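Local structure of anaerobically-induced outer membrane porin OprE (Pseudomonas aeruginosa, 4FRX) at residues 65-70 / 138-143. The protein probably acts as a porin, a beta-barrel channel of the outer membrane that lets small solutes through. Numbering follows the deposited sequence.
Sequences LGLLGV and LLPVTF. With C8E ((hydroxyethyloxy)tri(ethyloxy)octane), chain D.
L139 lays its two methyls over the backbone between L68 and G69, on the inner side of a strand in the outer-membrane beta-barrel of an OprD-family porin. The wall strand 59-71 is paired with strands 37-50 and 102-114, its residues bonded in turn to partners such as L47 and S105. Residues 138-141 are a loop that runs inside this wall, roughly antiparallel to 65-70, before the chain enters strand 142-150. No hydrogen bond crosses between the two segments; the contact is van der Waals packing, methyls against backbone and against other side chains.

CD1 of L139 sits 3.6 Å from N of G69, and CD2 lies the same 3.6 Å from O of L68, both methyls over one face of the L68-G69 peptide. G69 has no side chain on this face, and CD2 of L138 rests on its CA at 3.8 Å; CG of L138 is anti to the backbone N (chi1 -173°), which carries its methyls toward the strand. L138 also packs on V90 and F91.

One step along, L67 points inward and meets P140 tip to tip, CD1 to the ring CD at 4.1 Å, while its CB touches CD1 of L139. The carbonyl O of P140 is held by K167 NZ, from strand 156-167.

On the outer face of the same strand a C8E detergent chain lies where membrane lipid would be expected: its C3 lies 3.9 Å from CB of L68, and its C4 lies beside G66. Back inside, where the segments have drawn further apart, L65 crosses T142 obliquely, CD2 meeting the methyl CG2 at 3.7 Å.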
loop_
_atom_site.group_PDB
_atom_site.type_symbol
_atom_site.label_atom_id
_atom_site.label_comp_id
_atom_site.label_asym_id
_atom_site.label_seq_id
_atom_site.Cartn_x
_atom_site.Cartn_y
_atom_site.Cartn_z
ATOM N N LEU A 65 -17.954 -6.122 2.609
ATOM C CA LEU A 65 -17.052 -5.394 3.484
ATOM C C LEU A 65 -17.753 -4.126 3.963
ATOM O O LEU A 65 -17.997 -3.212 3.179
ATOM C CB LEU A 65 -15.754 -5.049 2.749
ATOM C CG LEU A 65 -14.797 -4.192 3.579
ATOM C CD1 LEU A 65 -14.302 -4.982 4.788
ATOM C CD2 LEU A 65 -13.645 -3.652 2.753
ATOM N N GLY A 66 -18.108 -4.094 5.245
ATOM C CA GLY A 66 -18.773 -2.942 5.839
ATOM C C GLY A 66 -17.771 -2.130 6.631
ATOM O O GLY A 66 -17.037 -2.683 7.440
ATOM N N LEU A 67 -17.728 -0.824 6.385
ATOM C CA LEU A 67 -16.762 0.048 7.032
ATOM C C LEU A 67 -17.478 1.218 7.708
ATOM O O LEU A 67 -18.308 1.861 7.080
ATOM C CB LEU A 67 -15.791 0.603 5.980
ATOM C CG LEU A 67 -15.001 -0.383 5.110
ATOM C CD1 LEU A 67 -14.018 0.374 4.211
ATOM C CD2 LEU A 67 -14.257 -1.344 5.989
ATOM N N LEU A 68 -17.165 1.494 8.971
ATOM C CA LEU A 68 -17.779 2.619 9.680
ATOM C C LEU A 68 -16.732 3.333 10.510
ATOM O O LEU A 68 -15.969 2.695 11.227
ATOM C CB LEU A 68 -18.902 2.134 10.604
ATOM C CG LEU A 68 -19.459 3.168 11.597
ATOM C CD1 LEU A 68 -20.222 4.292 10.899
ATOM C CD2 LEU A 68 -20.347 2.473 12.619
ATOM N N GLY A 69 -16.682 4.656 10.398
ATOM C CA GLY A 69 -15.750 5.448 11.179
ATOM C C GLY A 69 -16.510 6.532 11.918
ATOM O O GLY A 69 -17.337 7.210 11.328
ATOM N N VAL A 70 -16.237 6.682 13.210
ATOM C CA VAL A 70 -16.931 7.663 14.032
ATOM C C VAL A 70 -15.901 8.596 14.655
ATOM O O VAL A 70 -14.942 8.124 15.270
ATOM C CB VAL A 70 -17.736 6.967 15.166
ATOM C CG1 VAL A 70 -18.488 8.003 15.992
ATOM C CG2 VAL A 70 -18.699 5.926 14.592
ATOM N N LEU A 138 -7.873 5.278 9.383
ATOM C CA LEU A 138 -8.935 4.608 10.157
ATOM C C LEU A 138 -9.600 3.460 9.411
ATOM O O LEU A 138 -9.809 2.371 9.972
ATOM C CB LEU A 138 -10.003 5.630 10.590
ATOM C CG LEU A 138 -11.105 5.145 11.538
ATOM C CD1 LEU A 138 -10.505 4.641 12.844
ATOM C CD2 LEU A 138 -12.122 6.260 11.812
ATOM N N LEU A 139 -9.947 3.715 8.153
ATOM C CA LEU A 139 -10.614 2.724 7.318
ATOM C C LEU A 139 -9.778 2.549 6.050
ATOM O O LEU A 139 -9.164 3.494 5.577
ATOM C CB LEU A 139 -12.045 3.172 6.973
ATOM C CG LEU A 139 -12.995 3.444 8.161
ATOM C CD1 LEU A 139 -14.341 3.984 7.695
ATOM C CD2 LEU A 139 -13.201 2.175 8.972
ATOM N N PRO A 140 -9.734 1.327 5.518
ATOM C CA PRO A 140 -8.883 1.035 4.363
ATOM C C PRO A 140 -9.408 1.543 3.023
ATOM O O PRO A 140 -10.616 1.762 2.828
ATOM C CB PRO A 140 -8.845 -0.496 4.345
ATOM C CG PRO A 140 -10.155 -0.896 4.995
ATOM C CD PRO A 140 -10.358 0.114 6.074
ATOM N N VAL A 141 -8.468 1.734 2.101
ATOM C CA VAL A 141 -8.793 1.958 0.703
ATOM C C VAL A 141 -9.404 0.689 0.134
ATOM O O VAL A 141 -8.993 -0.415 0.495
ATOM C CB VAL A 141 -7.521 2.319 -0.115
ATOM C CG1 VAL A 141 -7.792 2.283 -1.634
ATOM C CG2 VAL A 141 -6.962 3.681 0.307
ATOM N N THR A 142 -10.383 0.842 -0.753
ATOM C CA THR A 142 -10.873 -0.267 -1.554
ATOM C C THR A 142 -10.872 0.122 -3.029
ATOM O O THR A 142 -10.898 1.303 -3.371
ATOM C CB THR A 142 -12.304 -0.713 -1.136
ATOM O OG1 THR A 142 -13.245 0.335 -1.406
ATOM C CG2 THR A 142 -12.352 -1.075 0.360
ATOM N N PHE A 143 -10.860 -0.875 -3.905
ATOM C CA PHE A 143 -10.934 -0.624 -5.349
ATOM C C PHE A 143 -12.184 -1.321 -5.855
ATOM O O PHE A 143 -12.713 -2.208 -5.187
ATOM C CB PHE A 143 -9.729 -1.212 -6.083
ATOM C CG PHE A 143 -8.438 -0.520 -5.795
ATOM C CD1 PHE A 143 -7.658 -0.898 -4.711
ATOM C CD2 PHE A 143 -7.990 0.507 -6.612
ATOM C CE1 PHE A 143 -6.450 -0.256 -4.450
ATOM C CE2 PHE A 143 -6.791 1.143 -6.353
ATOM C CZ PHE A 143 -6.030 0.772 -5.268
HETATM C C1 C8E D . -19.919 -2.322 11.499
HETATM C C2 C8E D . -19.830 -1.986 10.013
HETATM C C3 C8E D . -20.961 -1.040 9.626
HETATM C C4 C8E D . -20.871 -0.606 8.170
HETATM C C5 C8E D . -22.020 0.339 7.831
HETATM C C6 C8E D . -22.396 0.326 6.351
HETATM C C7 C8E D . -23.582 1.263 6.143
HETATM C C8 C8E D . -24.119 1.186 4.720
HETATM O O9 C8E D . -23.847 2.389 4.038
#